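Local structure of SAM-dependent methyltransferase (Anabaena variabilis ATCC 29413, 3GGD) at residues A[117-120]-A[121-125]. The protein binds S-adenosyl-L-homocysteine in a Rossmann-type methyltransferase domain and probably transfers a methyl group from S-adenosylmethionine to a substrate. Residues are numbered along the deposited sequence; the frame is centred on the assembly and turned at random.
Sequences AQIH and SEIGD. With EDO (1,2-ethanediol), chain N.
Beyond the end of helix 113-123 the chain turns outward, and Asp125 comes alongside His120, whose NE2 donates to its OD1 at 2.7 Å. The bond is nearly straight (172°), lies in the ring plane and uses the anti lone pair of OD1; the carboxylate is turned 44° from the ring. With CG anti to the backbone N (chi1 -176°), the imidazole swings out from the helix over the departing chain, and Gly124 packs beneath one face in a CH-pi contact, CA 4.0 Å from the ring centroid. Gly124, with positive phi, ends the helix while its N still bonds to His120 O. Cutting His120 back to an alanine is likely to leave OD1 without its ring donor and Gly124 without its aromatic cover. A 1,2-ethanediol, probably from the crystallisation liquor, bonds to both Asp125 oxygens. Elsewhere on the last turns, the bend of Gln118 at chi2 sets NE2 to donate to Glu122 OE2 at 2.7 Å, in the amide plane and onto the anti lone pair; the two side chains cross at a slant. Ser121 OG folds back onto Gln118 O at 2.6 Å; that carbonyl also accepts from Glu122 N. On the inward side Ile119 and Ile123 lie alongside, CG2 to CD1 3.8 Å. Ile119 packs against Arg106 and Leu152, Glu122 OE1 forms a salt bridge with Arg106, and His120 touches Ile151, so the helix end joins edge strand 103-107 of the Rossmann-like sheet to the neighbouring helix 142-153.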
loop_
_atom_site.group_PDB
_atom_site.type_symbol
_atom_site.label_atom_id
_atom_site.label_comp_id
_atom_site.label_asym_id
_atom_site.label_seq_id
_atom_site.Cartn_x
_atom_site.Cartn_y
_atom_site.Cartn_z
ATOM N N ALA A 117 -4.900 15.886 8.573
ATOM C CA ALA A 117 -5.655 17.102 8.712
ATOM C C ALA A 117 -4.870 18.283 8.109
ATOM O O ALA A 117 -5.447 19.137 7.441
ATOM C CB ALA A 117 -6.019 17.384 10.251
ATOM N N GLN A 118 -3.561 18.321 8.336
ATOM C CA GLN A 118 -2.726 19.413 7.816
ATOM C C GLN A 118 -2.746 19.397 6.280
ATOM O O GLN A 118 -3.060 20.407 5.649
ATOM C CB GLN A 118 -1.289 19.297 8.348
ATOM C CG GLN A 118 -0.332 20.364 7.831
ATOM C CD GLN A 118 -0.773 21.774 8.131
ATOM O OE1 GLN A 118 -1.079 22.095 9.274
ATOM N NE2 GLN A 118 -0.798 22.633 7.101
ATOM N N ILE A 119 -2.488 18.243 5.707
ATOM C CA ILE A 119 -2.505 18.078 4.260
ATOM C C ILE A 119 -3.870 18.506 3.662
ATOM O O ILE A 119 -3.940 19.292 2.712
ATOM C CB ILE A 119 -2.238 16.601 3.880
ATOM C CG1 ILE A 119 -0.756 16.260 4.028
ATOM C CG2 ILE A 119 -2.606 16.349 2.418
ATOM C CD1 ILE A 119 0.060 16.662 2.797
ATOM N N HIS A 120 -4.965 17.983 4.222
ATOM C CA HIS A 120 -6.277 18.301 3.686
ATOM C C HIS A 120 -6.540 19.819 3.804
ATOM O O HIS A 120 -7.209 20.385 2.940
ATOM C CB HIS A 120 -7.414 17.468 4.335
ATOM C CG HIS A 120 -8.755 17.713 3.725
ATOM N ND1 HIS A 120 -9.526 18.810 4.038
ATOM C CD2 HIS A 120 -9.457 17.009 2.806
ATOM C CE1 HIS A 120 -10.638 18.785 3.315
ATOM N NE2 HIS A 120 -10.627 17.690 2.565
ATOM N N SER A 121 -6.043 20.470 4.858
ATOM C CA SER A 121 -6.283 21.906 5.013
ATOM C C SER A 121 -5.596 22.674 3.863
ATOM O O SER A 121 -6.046 23.755 3.489
ATOM C CB SER A 121 -5.807 22.449 6.348
ATOM O OG SER A 121 -4.388 22.477 6.432
ATOM N N GLU A 122 -4.529 22.107 3.309
ATOM C CA GLU A 122 -3.810 22.714 2.190
ATOM C C GLU A 122 -4.394 22.405 0.826
ATOM O O GLU A 122 -4.471 23.276 0.010
ATOM C CB GLU A 122 -2.357 22.237 2.197
ATOM C CG GLU A 122 -1.577 22.701 3.438
ATOM C CD GLU A 122 -0.205 22.042 3.549
ATOM O OE1 GLU A 122 0.366 21.688 2.498
ATOM O OE2 GLU A 122 0.296 21.907 4.689
ATOM N N ILE A 123 -4.828 21.179 0.571
ATOM C CA ILE A 123 -5.184 20.783 -0.795
ATOM C C ILE A 123 -6.663 20.468 -1.039
ATOM O O ILE A 123 -7.088 20.307 -2.190
ATOM C CB ILE A 123 -4.264 19.619 -1.273
ATOM C CG1 ILE A 123 -4.585 18.310 -0.561
ATOM C CG2 ILE A 123 -2.760 20.002 -1.097
ATOM C CD1 ILE A 123 -3.907 17.047 -1.136
ATOM N N GLY A 124 -7.463 20.385 0.035
ATOM C CA GLY A 124 -8.838 19.964 -0.085
ATOM C C GLY A 124 -8.963 18.471 -0.262
ATOM O O GLY A 124 -8.001 17.704 -0.070
ATOM N N ASP A 125 -10.152 18.047 -0.670
ATOM C CA ASP A 125 -10.484 16.648 -0.829
ATOM C C ASP A 125 -9.586 16.074 -1.925
ATOM O O ASP A 125 -9.392 16.691 -2.960
ATOM C CB ASP A 125 -11.929 16.452 -1.285
ATOM C CG ASP A 125 -12.978 16.814 -0.235
ATOM O OD1 ASP A 125 -12.639 17.149 0.918
ATOM O OD2 ASP A 125 -14.160 16.712 -0.608
HETATM C C1 EDO N . -15.659 19.104 1.058
HETATM O O1 EDO N . -16.043 18.569 -0.204
HETATM C C2 EDO N . -16.067 18.155 2.187
HETATM O O2 EDO N . -15.013 17.176 2.444
#